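PDB 2FON: peroxisomal acyl-CoA oxidase 1A from Solanum lycopersicum, which probably catalyses the FAD-dependent oxidation of acyl-CoA thioesters, a step of peroxisomal fatty-acid beta-oxidation. Local coordinates for residues B[117-130]-B[141-154]. Numbering follows the deposited sequence.
With FAD (flavin-adenine dinucleotide), chain E.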
ATOM      1  N   PHE B 117      22.778  -3.232 -10.294  1.00 70.48           N
ATOM      2  CA  PHE B 117      24.007  -3.431  -9.508  1.00 69.79           C
ATOM      3  C   PHE B 117      24.830  -2.161  -9.279  1.00 70.56           C
ATOM      4  O   PHE B 117      25.337  -1.942  -8.171  1.00 71.81           O
ATOM      5  CB  PHE B 117      24.894  -4.507 -10.168  1.00 69.21           C
ATOM      6  CG  PHE B 117      25.471  -4.096 -11.484  1.00 68.36           C
ATOM      7  CD1 PHE B 117      26.814  -3.652 -11.577  1.00 68.47           C
ATOM      8  CD2 PHE B 117      24.691  -4.111 -12.637  1.00 68.93           C
ATOM      9  CE1 PHE B 117      27.377  -3.258 -12.790  1.00 65.96           C
ATOM     10  CE2 PHE B 117      25.260  -3.687 -13.879  1.00 69.86           C
ATOM     11  CZ  PHE B 117      26.601  -3.269 -13.943  1.00 67.07           C
ATOM     12  N   THR B 118      24.972  -1.316 -10.304  1.00 69.45           N
ATOM     13  CA  THR B 118      25.748  -0.099 -10.139  1.00 68.58           C
ATOM     14  C   THR B 118      25.367   0.683  -8.841  1.00 68.19           C
ATOM     15  O   THR B 118      26.212   1.242  -8.136  1.00 67.55           O
ATOM     16  CB  THR B 118      25.753   0.776 -11.456  1.00 68.47           C
ATOM     17  OG1 THR B 118      24.438   0.886 -12.002  1.00 67.84           O
ATOM     18  CG2 THR B 118      26.622   0.142 -12.501  1.00 67.16           C
ATOM     19  N   ASP B 119      24.093   0.663  -8.505  1.00 68.13           N
ATOM     20  CA  ASP B 119      23.637   1.199  -7.236  1.00 69.64           C
ATOM     21  C   ASP B 119      24.381   0.654  -6.000  1.00 69.60           C
ATOM     22  O   ASP B 119      24.746   1.430  -5.130  1.00 69.61           O
ATOM     23  CB  ASP B 119      22.119   0.990  -7.076  1.00 70.23           C
ATOM     24  CG  ASP B 119      21.267   1.830  -8.102  1.00 73.37           C
ATOM     25  OD1 ASP B 119      21.733   2.941  -8.607  1.00 72.95           O
ATOM     26  OD2 ASP B 119      20.115   1.348  -8.383  1.00 74.60           O
ATOM     27  N   LEU B 120      24.633  -0.652  -5.924  1.00 68.73           N
ATOM     28  CA  LEU B 120      25.354  -1.177  -4.764  1.00 68.94           C
ATOM     29  C   LEU B 120      26.903  -1.015  -4.796  1.00 69.12           C
ATOM     30  O   LEU B 120      27.568  -0.708  -3.748  1.00 69.59           O
ATOM     31  CB  LEU B 120      24.878  -2.592  -4.451  1.00 69.00           C
ATOM     32  CG  LEU B 120      23.494  -2.206  -3.897  1.00 70.13           C
ATOM     33  CD1 LEU B 120      22.270  -2.675  -4.744  1.00 67.33           C
ATOM     34  CD2 LEU B 120      23.340  -2.448  -2.362  1.00 70.13           C
ATOM     35  N   HIS B 121      27.468  -1.157  -5.996  1.00 67.49           N
ATOM     36  CA  HIS B 121      28.890  -1.017  -6.184  1.00 65.87           C
ATOM     37  C   HIS B 121      29.304   0.381  -5.695  1.00 65.50           C
ATOM     38  O   HIS B 121      30.034   0.481  -4.722  1.00 66.16           O
ATOM     39  CB  HIS B 121      29.199  -1.292  -7.645  1.00 66.13           C
ATOM     40  CG  HIS B 121      30.586  -0.936  -8.069  1.00 66.10           C
ATOM     41  ND1 HIS B 121      31.623  -1.850  -8.070  1.00 66.96           N
ATOM     42  CD2 HIS B 121      31.099   0.219  -8.544  1.00 63.99           C
ATOM     43  CE1 HIS B 121      32.725  -1.258  -8.489  1.00 64.56           C
ATOM     44  NE2 HIS B 121      32.436  -0.003  -8.783  1.00 66.51           N
ATOM     45  N   TRP B 122      28.789   1.448  -6.312  1.00 64.25           N
ATOM     46  CA  TRP B 122      29.015   2.817  -5.853  1.00 62.80           C
ATOM     47  C   TRP B 122      28.399   3.149  -4.503  1.00 63.21           C
ATOM     48  O   TRP B 122      28.971   3.900  -3.715  1.00 61.49           O
ATOM     49  CB  TRP B 122      28.461   3.758  -6.882  1.00 62.18           C
ATOM     50  CG  TRP B 122      29.186   3.561  -8.167  1.00 61.89           C
ATOM     51  CD1 TRP B 122      28.746   2.864  -9.265  1.00 60.77           C
ATOM     52  CD2 TRP B 122      30.511   4.006  -8.467  1.00 56.90           C
ATOM     53  NE1 TRP B 122      29.724   2.896 -10.244  1.00 61.41           N
ATOM     54  CE2 TRP B 122      30.813   3.570  -9.778  1.00 56.30           C
ATOM     55  CE3 TRP B 122      31.453   4.763  -7.770  1.00 59.49           C
ATOM     56  CZ2 TRP B 122      32.017   3.835 -10.405  1.00 60.25           C
ATOM     57  CZ3 TRP B 122      32.686   5.055  -8.407  1.00 61.79           C
ATOM     58  CH2 TRP B 122      32.949   4.584  -9.713  1.00 61.69           C
ATOM     59  N   GLY B 123      27.247   2.536  -4.230  1.00 63.92           N
ATOM     60  CA  GLY B 123      26.422   2.931  -3.124  1.00 64.39           C
ATOM     61  C   GLY B 123      26.796   2.266  -1.839  1.00 66.05           C
ATOM     62  O   GLY B 123      26.610   2.869  -0.805  1.00 66.46           O
ATOM     63  N   MET B 124      27.313   1.028  -1.875  1.00 66.94           N
ATOM     64  CA  MET B 124      27.640   0.300  -0.634  1.00 67.69           C
ATOM     65  C   MET B 124      29.040  -0.341  -0.633  1.00 67.90           C
ATOM     66  O   MET B 124      29.734  -0.279   0.381  1.00 68.24           O
ATOM     67  CB  MET B 124      26.599  -0.775  -0.324  1.00 68.46           C
ATOM     68  CG  MET B 124      25.204  -0.271   0.059  1.00 73.73           C
ATOM     69  SD  MET B 124      24.966   0.336   1.774  1.00 83.24           S
ATOM     70  CE  MET B 124      24.808  -1.179   2.737  1.00 83.24           C
ATOM     71  N   PHE B 125      29.447  -0.953  -1.757  1.00 67.35           N
ATOM     72  CA  PHE B 125      30.717  -1.671  -1.864  1.00 66.63           C
ATOM     73  C   PHE B 125      31.879  -0.711  -1.715  1.00 67.42           C
ATOM     74  O   PHE B 125      32.762  -0.933  -0.911  1.00 69.04           O
ATOM     75  CB  PHE B 125      30.782  -2.428  -3.195  1.00 66.40           C
ATOM     76  CG  PHE B 125      32.109  -3.101  -3.488  1.00 65.91           C
ATOM     77  CD1 PHE B 125      32.438  -4.324  -2.897  1.00 65.27           C
ATOM     78  CD2 PHE B 125      33.004  -2.541  -4.407  1.00 66.12           C
ATOM     79  CE1 PHE B 125      33.639  -4.987  -3.194  1.00 63.02           C
ATOM     80  CE2 PHE B 125      34.230  -3.176  -4.702  1.00 66.38           C
ATOM     81  CZ  PHE B 125      34.547  -4.409  -4.086  1.00 66.20           C
ATOM     82  N   ILE B 126      31.901   0.372  -2.473  1.00 67.40           N
ATOM     83  CA  ILE B 126      32.936   1.338  -2.274  1.00 66.38           C
ATOM     84  C   ILE B 126      32.861   1.983  -0.879  1.00 66.24           C
ATOM     85  O   ILE B 126      33.875   2.028  -0.183  1.00 66.54           O
ATOM     86  CB  ILE B 126      32.880   2.375  -3.324  1.00 66.46           C
ATOM     87  CG1 ILE B 126      33.193   1.707  -4.666  1.00 66.41           C
ATOM     88  CG2 ILE B 126      33.825   3.542  -2.941  1.00 65.86           C
ATOM     89  CD1 ILE B 126      33.666   2.664  -5.776  1.00 64.00           C
ATOM     90  N   PRO B 127      31.693   2.534  -0.476  1.00 65.37           N
ATOM     91  CA  PRO B 127      31.686   3.086   0.903  1.00 64.83           C
ATOM     92  C   PRO B 127      32.156   2.154   2.023  1.00 64.09           C
ATOM     93  O   PRO B 127      32.761   2.615   2.999  1.00 63.79           O
ATOM     94  CB  PRO B 127      30.253   3.595   1.093  1.00 64.15           C
ATOM     95  CG  PRO B 127      29.846   3.958  -0.329  1.00 64.14           C
ATOM     96  CD  PRO B 127      30.445   2.857  -1.190  1.00 64.90           C
ATOM     97  N   ALA B 128      31.965   0.864   1.861  1.00 63.53           N
ATOM     98  CA  ALA B 128      32.440  -0.064   2.897  1.00 63.81           C
ATOM     99  C   ALA B 128      33.958  -0.172   2.930  1.00 63.81           C
ATOM    100  O   ALA B 128      34.571  -0.224   4.010  1.00 64.55           O
ATOM    101  CB  ALA B 128      31.800  -1.460   2.758  1.00 63.68           C
ATOM    102  N   ILE B 129      34.576  -0.201   1.764  1.00 63.20           N
ATOM    103  CA  ILE B 129      36.020  -0.238   1.738  1.00 63.07           C
ATOM    104  C   ILE B 129      36.626   1.057   2.302  1.00 63.63           C
ATOM    105  O   ILE B 129      37.483   1.005   3.209  1.00 63.22           O
ATOM    106  CB  ILE B 129      36.532  -0.587   0.346  1.00 63.06           C
ATOM    107  CG1 ILE B 129      35.989  -1.984  -0.015  1.00 62.68           C
ATOM    108  CG2 ILE B 129      38.045  -0.552   0.340  1.00 61.20           C
ATOM    109  CD1 ILE B 129      36.256  -2.443  -1.433  1.00 63.05           C
ATOM    110  N   LYS B 130      36.135   2.200   1.790  1.00 64.23           N
ATOM    111  CA  LYS B 130      36.493   3.526   2.284  1.00 64.64           C
ATOM    112  C   LYS B 130      36.421   3.653   3.799  1.00 64.18           C
ATOM    113  O   LYS B 130      37.403   3.969   4.448  1.00 64.18           O
ATOM    114  CB  LYS B 130      35.673   4.608   1.597  1.00 65.09           C
ATOM    115  CG  LYS B 130      36.553   5.358   0.597  1.00 67.93           C
ATOM    116  CD  LYS B 130      35.915   6.561  -0.048  1.00 71.63           C
ATOM    117  CE  LYS B 130      37.053   7.530  -0.439  1.00 77.02           C
ATOM    118  NZ  LYS B 130      36.634   8.948  -0.740  1.00 78.73           N
ATOM    119  N   TRP B 141      42.324  -1.561  -3.295  1.00 65.82           N
ATOM    120  CA  TRP B 141      41.040  -1.916  -3.896  1.00 65.35           C
ATOM    121  C   TRP B 141      40.258  -0.784  -4.619  1.00 65.40           C
ATOM    122  O   TRP B 141      39.512  -1.042  -5.550  1.00 65.92           O
ATOM    123  CB  TRP B 141      40.176  -2.697  -2.908  1.00 65.06           C
ATOM    124  CG  TRP B 141      40.744  -4.064  -2.586  1.00 63.96           C
ATOM    125  CD1 TRP B 141      41.553  -4.367  -1.541  1.00 65.03           C
ATOM    126  CD2 TRP B 141      40.559  -5.294  -3.326  1.00 62.75           C
ATOM    127  NE1 TRP B 141      41.889  -5.721  -1.557  1.00 66.34           N
ATOM    128  CE2 TRP B 141      41.285  -6.314  -2.635  1.00 65.42           C
ATOM    129  CE3 TRP B 141      39.872  -5.631  -4.499  1.00 60.79           C
ATOM    130  CZ2 TRP B 141      41.343  -7.660  -3.087  1.00 63.70           C
ATOM    131  CZ3 TRP B 141      39.904  -6.965  -4.942  1.00 64.09           C
ATOM    132  CH2 TRP B 141      40.655  -7.970  -4.233  1.00 64.42           C
ATOM    133  N   LEU B 142      40.460   0.468  -4.227  1.00 64.71           N
ATOM    134  CA  LEU B 142      39.606   1.517  -4.709  1.00 63.10           C
ATOM    135  C   LEU B 142      39.908   1.886  -6.140  1.00 64.13           C
ATOM    136  O   LEU B 142      38.976   2.103  -6.907  1.00 63.79           O
ATOM    137  CB  LEU B 142      39.667   2.722  -3.796  1.00 61.98           C
ATOM    138  CG  LEU B 142      38.936   2.511  -2.484  1.00 59.35           C
ATOM    139  CD1 LEU B 142      38.946   3.723  -1.592  1.00 56.94           C
ATOM    140  CD2 LEU B 142      37.541   2.165  -2.791  1.00 58.00           C
ATOM    141  N   PRO B 143      41.204   1.956  -6.533  1.00 64.93           N
ATOM    142  CA  PRO B 143      41.399   2.275  -7.955  1.00 65.05           C
ATOM    143  C   PRO B 143      40.676   1.226  -8.837  1.00 65.87           C
ATOM    144  O   PRO B 143      40.024   1.607  -9.829  1.00 66.58           O
ATOM    145  CB  PRO B 143      42.931   2.246  -8.126  1.00 63.83           C
ATOM    146  CG  PRO B 143      43.451   2.561  -6.796  1.00 62.48           C
ATOM    147  CD  PRO B 143      42.508   1.801  -5.858  1.00 65.08           C
ATOM    148  N   LEU B 144      40.727  -0.050  -8.454  1.00 65.81           N
ATOM    149  CA  LEU B 144      40.041  -1.087  -9.220  1.00 66.37           C
ATOM    150  C   LEU B 144      38.537  -0.825  -9.348  1.00 66.93           C
ATOM    151  O   LEU B 144      37.988  -0.797 -10.445  1.00 67.53           O
ATOM    152  CB  LEU B 144      40.278  -2.460  -8.575  1.00 66.85           C
ATOM    153  CG  LEU B 144      41.725  -3.021  -8.588  1.00 66.45           C
ATOM    154  CD1 LEU B 144      41.785  -4.403  -7.971  1.00 62.51           C
ATOM    155  CD2 LEU B 144      42.368  -2.994 -10.026  1.00 64.02           C
ATOM    156  N   ALA B 145      37.864  -0.635  -8.212  1.00 67.39           N
ATOM    157  CA  ALA B 145      36.431  -0.318  -8.178  1.00 66.66           C
ATOM    158  C   ALA B 145      36.067   0.992  -8.895  1.00 66.95           C
ATOM    159  O   ALA B 145      35.001   1.055  -9.484  1.00 66.75           O
ATOM    160  CB  ALA B 145      35.944  -0.281  -6.751  1.00 65.47           C
ATOM    161  N   TYR B 146      36.924   2.024  -8.814  1.00 67.63           N
ATOM    162  CA  TYR B 146      36.661   3.314  -9.477  1.00 68.61           C
ATOM    163  C   TYR B 146      36.602   3.218 -10.981  1.00 68.92           C
ATOM    164  O   TYR B 146      35.798   3.916 -11.619  1.00 67.85           O
ATOM    165  CB  TYR B 146      37.627   4.423  -9.079  1.00 69.52           C
ATOM    166  CG  TYR B 146      37.386   4.972  -7.705  1.00 71.19           C
ATOM    167  CD1 TYR B 146      38.410   5.590  -6.968  1.00 73.93           C
ATOM    168  CD2 TYR B 146      36.163   4.841  -7.122  1.00 73.94           C
ATOM    169  CE1 TYR B 146      38.183   6.086  -5.669  1.00 74.49           C
ATOM    170  CE2 TYR B 146      35.911   5.315  -5.848  1.00 76.10           C
ATOM    171  CZ  TYR B 146      36.907   5.931  -5.113  1.00 75.51           C
ATOM    172  OH  TYR B 146      36.557   6.389  -3.846  1.00 74.73           O
ATOM    173  N   LYS B 147      37.434   2.341 -11.547  1.00 70.24           N
ATOM    174  CA  LYS B 147      37.388   2.065 -12.996  1.00 71.56           C
ATOM    175  C   LYS B 147      36.575   0.840 -13.326  1.00 72.15           C
ATOM    176  O   LYS B 147      36.540   0.417 -14.475  1.00 73.11           O
ATOM    177  CB  LYS B 147      38.777   1.894 -13.594  1.00 71.12           C
ATOM    178  CG  LYS B 147      39.618   3.105 -13.495  1.00 73.22           C
ATOM    179  CD  LYS B 147      41.041   2.727 -13.724  1.00 77.75           C
ATOM    180  CE  LYS B 147      41.966   3.336 -12.685  1.00 80.45           C
ATOM    181  NZ  LYS B 147      43.377   2.952 -13.067  1.00 85.75           N
ATOM    182  N   MET B 148      35.961   0.230 -12.323  1.00 72.27           N
ATOM    183  CA  MET B 148      35.151  -0.931 -12.593  1.00 73.36           C
ATOM    184  C   MET B 148      35.926  -1.997 -13.279  1.00 72.31           C
ATOM    185  O   MET B 148      35.375  -2.655 -14.138  1.00 73.12           O
ATOM    186  CB  MET B 148      33.936  -0.592 -13.477  1.00 73.26           C
ATOM    187  CG  MET B 148      32.994   0.445 -12.869  1.00 76.24           C
ATOM    188  SD  MET B 148      31.327   0.438 -13.535  1.00 77.16           S
ATOM    189  CE  MET B 148      30.792  -1.046 -12.710  1.00 78.32           C
ATOM    190  N   GLN B 149      37.194  -2.177 -12.931  1.00 71.90           N
ATOM    191  CA  GLN B 149      37.887  -3.420 -13.265  1.00 71.37           C
ATOM    192  C   GLN B 149      37.408  -4.538 -12.342  1.00 70.75           C
ATOM    193  O   GLN B 149      37.787  -5.680 -12.528  1.00 71.50           O
ATOM    194  CB  GLN B 149      39.400  -3.280 -13.172  1.00 72.01           C
ATOM    195  CG  GLN B 149      40.037  -2.355 -14.272  1.00 75.11           C
ATOM    196  CD  GLN B 149      41.368  -1.765 -13.857  1.00 75.23           C
ATOM    197  OE1 GLN B 149      42.263  -2.468 -13.379  1.00 77.25           O
ATOM    198  NE2 GLN B 149      41.491  -0.463 -14.007  1.00 75.88           N
ATOM    199  N   ILE B 150      36.580  -4.208 -11.345  1.00 69.19           N
ATOM    200  CA  ILE B 150      35.909  -5.200 -10.523  1.00 67.64           C
ATOM    201  C   ILE B 150      34.546  -4.673 -10.185  1.00 66.46           C
ATOM    202  O   ILE B 150      34.346  -3.486 -10.156  1.00 66.14           O
ATOM    203  CB  ILE B 150      36.632  -5.518  -9.191  1.00 67.76           C
ATOM    204  CG1 ILE B 150      36.539  -4.335  -8.220  1.00 67.82           C
ATOM    205  CG2 ILE B 150      38.080  -6.028  -9.415  1.00 67.03           C
ATOM    206  CD1 ILE B 150      37.116  -4.675  -6.826  1.00 68.45           C
ATOM    207  N   ILE B 151      33.602  -5.568  -9.933  1.00 65.15           N
ATOM    208  CA  ILE B 151      32.274  -5.148  -9.614  1.00 64.25           C
ATOM    209  C   ILE B 151      31.835  -5.814  -8.335  1.00 64.72           C
ATOM    210  O   ILE B 151      31.783  -7.037  -8.232  1.00 64.66           O
ATOM    211  CB  ILE B 151      31.317  -5.406 -10.736  1.00 63.64           C
ATOM    212  CG1 ILE B 151      31.729  -4.557 -11.928  1.00 62.83           C
ATOM    213  CG2 ILE B 151      29.926  -5.031 -10.289  1.00 62.00           C
ATOM    214  CD1 ILE B 151      31.149  -5.002 -13.271  1.00 63.10           C
ATOM    215  N   GLY B 152      31.551  -4.971  -7.355  1.00 65.07           N
ATOM    216  CA  GLY B 152      31.402  -5.404  -6.011  1.00 66.31           C
ATOM    217  C   GLY B 152      30.011  -5.131  -5.517  1.00 67.80           C
ATOM    218  O   GLY B 152      29.372  -4.167  -5.963  1.00 69.02           O
ATOM    219  N   CYS B 153      29.536  -5.996  -4.620  1.00 67.98           N
ATOM    220  CA  CYS B 153      28.305  -5.792  -3.916  1.00 69.47           C
ATOM    221  C   CYS B 153      28.573  -5.904  -2.385  1.00 70.26           C
ATOM    222  O   CYS B 153      29.737  -6.092  -1.968  1.00 71.10           O
ATOM    223  CB  CYS B 153      27.342  -6.862  -4.382  1.00 69.13           C
ATOM    224  SG  CYS B 153      27.941  -8.524  -3.950  1.00 75.65           S
ATOM    225  N   TYR B 154      27.509  -5.840  -1.561  1.00 69.94           N
ATOM    226  CA  TYR B 154      27.614  -5.811  -0.085  1.00 68.98           C
ATOM    227  C   TYR B 154      26.750  -6.893   0.564  1.00 68.28           C
ATOM    228  O   TYR B 154      25.547  -6.743   0.710  1.00 68.80           O
ATOM    229  CB  TYR B 154      27.195  -4.432   0.377  1.00 68.32           C
ATOM    230  CG  TYR B 154      27.149  -4.135   1.863  1.00 68.85           C
ATOM    231  CD1 TYR B 154      28.139  -3.363   2.442  1.00 69.30           C
ATOM    232  CD2 TYR B 154      26.056  -4.507   2.668  1.00 68.81           C
ATOM    233  CE1 TYR B 154      28.096  -3.015   3.795  1.00 68.98           C
ATOM    234  CE2 TYR B 154      26.003  -4.151   4.039  1.00 67.73           C
ATOM    235  CZ  TYR B 154      27.036  -3.399   4.582  1.00 68.03           C
ATOM    236  OH  TYR B 154      27.083  -3.014   5.913  1.00 68.45           O
TER
HETATM  237  PA  FAD E2000      13.117  -8.680  10.369  1.00 55.53           P
HETATM  238  O1A FAD E2000      14.067  -8.013  11.283  1.00 54.87           O
HETATM  239  O2A FAD E2000      13.275 -10.175  10.323  1.00 53.94           O
HETATM  240  O5B FAD E2000      11.682  -8.204  10.793  1.00 52.85           O
HETATM  241  C5B FAD E2000      10.599  -9.077  10.605  1.00 51.78           C
HETATM  242  C4B FAD E2000       9.403  -8.500  11.382  1.00 50.27           C
HETATM  243  O4B FAD E2000       9.681  -8.615  12.750  1.00 49.64           O
HETATM  244  C3B FAD E2000       9.230  -7.005  11.123  1.00 49.52           C
HETATM  245  O3B FAD E2000       7.882  -6.769  11.259  1.00 47.57           O
HETATM  246  C2B FAD E2000       9.995  -6.338  12.227  1.00 49.26           C
HETATM  247  O2B FAD E2000       9.493  -5.116  12.653  1.00 48.35           O
HETATM  248  C1B FAD E2000       9.743  -7.341  13.336  1.00 52.64           C
HETATM  249  N9A FAD E2000      10.827  -7.312  14.292  1.00 52.87           N
HETATM  250  C8A FAD E2000      12.103  -7.742  14.106  1.00 52.88           C
HETATM  251  N7A FAD E2000      12.785  -7.477  15.228  1.00 52.61           N
HETATM  252  C5A FAD E2000      11.954  -6.901  16.120  1.00 55.54           C
HETATM  253  C6A FAD E2000      12.115  -6.479  17.442  1.00 55.08           C
HETATM  254  N6A FAD E2000      13.310  -6.590  18.059  1.00 54.94           N
HETATM  255  N1A FAD E2000      11.033  -5.939  18.101  1.00 53.12           N
HETATM  256  C2A FAD E2000       9.831  -5.792  17.469  1.00 52.83           C
HETATM  257  N3A FAD E2000       9.678  -6.235  16.175  1.00 54.75           N
HETATM  258  C4A FAD E2000      10.717  -6.781  15.523  1.00 54.03           C
HETATM  259  N1  FAD E2000      20.893  -6.658   2.484  1.00 46.01           N
HETATM  260  C2  FAD E2000      22.248  -6.556   2.206  1.00 46.29           C
HETATM  261  O2  FAD E2000      23.046  -6.948   3.052  1.00 46.49           O
HETATM  262  N3  FAD E2000      22.700  -6.005   1.006  1.00 45.14           N
HETATM  263  C4  FAD E2000      21.773  -5.566   0.078  1.00 45.59           C
HETATM  264  O4  FAD E2000      22.153  -5.112  -0.991  1.00 46.31           O
HETATM  265  C4X FAD E2000      20.397  -5.669   0.339  1.00 46.17           C
HETATM  266  N5  FAD E2000      19.443  -5.264  -0.594  1.00 46.26           N
HETATM  267  C5X FAD E2000      18.107  -5.396  -0.290  1.00 45.66           C
HETATM  268  C6  FAD E2000      17.187  -5.014  -1.227  1.00 45.11           C
HETATM  269  C7  FAD E2000      15.859  -5.197  -0.960  1.00 45.26           C
HETATM  270  C7M FAD E2000      14.957  -4.730  -2.041  1.00 45.72           C
HETATM  271  C8  FAD E2000      15.422  -5.749   0.257  1.00 45.94           C
HETATM  272  C8M FAD E2000      13.966  -5.927   0.619  1.00 45.61           C
HETATM  273  C9  FAD E2000      16.348  -6.120   1.207  1.00 45.08           C
HETATM  274  C9A FAD E2000      17.700  -5.947   0.926  1.00 45.76           C
HETATM  275  N10 FAD E2000      18.667  -6.341   1.834  1.00 45.38           N
HETATM  276  C10 FAD E2000      19.982  -6.223   1.545  1.00 45.51           C
HETATM  277  C1' FAD E2000      18.323  -6.913   3.181  1.00 46.82           C
HETATM  278  C2' FAD E2000      17.760  -5.681   3.901  1.00 49.04           C
HETATM  279  O2' FAD E2000      18.740  -4.707   3.985  1.00 53.42           O
HETATM  280  C3' FAD E2000      17.295  -5.833   5.336  1.00 50.62           C
HETATM  281  O3' FAD E2000      18.359  -6.090   6.221  1.00 53.24           O
HETATM  282  C4' FAD E2000      16.186  -6.826   5.505  1.00 50.06           C
HETATM  283  O4' FAD E2000      15.051  -6.394   4.731  1.00 49.95           O
HETATM  284  C5' FAD E2000      15.921  -6.798   6.980  1.00 50.46           C
HETATM  285  O5' FAD E2000      14.620  -7.323   6.986  1.00 57.82           O
HETATM  286  P   FAD E2000      14.214  -8.625   7.778  1.00 53.85           P
HETATM  287  O1P FAD E2000      13.572  -9.586   6.845  1.00 53.81           O
HETATM  288  O2P FAD E2000      15.321  -9.188   8.638  1.00 56.30           O
HETATM  289  O3P FAD E2000      13.228  -8.007   8.893  1.00 57.72           O
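An antiparallel helix pair of the acyl-CoA oxidase N-terminal region, continued by the strand that reaches the flavin, is pinned together by His121, whose imidazole uses both nitrogens across the contact. Gly152 N donates to His121 ND1 over 3.2 Å, nearly straight and in the ring plane. His121 NE2 in turn donates to Ala145 O at 2.9 Å, tilted out of the carbonyl plane. A chi1 of 169° turns CG away from the backbone N and swings the ring across to both the end of helix 135-146 and the start of strand 152-155. Two in-plane bonds fix its rotation and satisfy buried polar atoms; the pattern is consistent with the tautomer protonated at NE2, ND1 acting as acceptor.

Phe125 lies flat against the strand: Gly152 CA sits 3.4 Å from its ring centroid, almost on the normal, a CH-pi contact for which glycine suits, bringing only CA and its hydrogens to the ring face. Ala145 CB and Ile150 CD1 meet the ring edge. Farther along, the helices, with axes 10.5 Å apart, are joined by aliphatic branches: Ile126 CD1 touches Tyr146 CE2 at 3.5 Å, and its CG2 meets Leu142 CD2. After the helix, Met148 takes the positive-phi position of a Schellman motif and turns the chain toward the strand.

At the cofactor end, Tyr154 O accepts a hydrogen bond from FAD N3, and Leu120, also in the FAD pocket, approaches the flavin with CD2. Kinks about chi2 and chi3 carry Met124 CE over the face of the Tyr154 ring, a CH-pi contact 3.5 Å from its centroid.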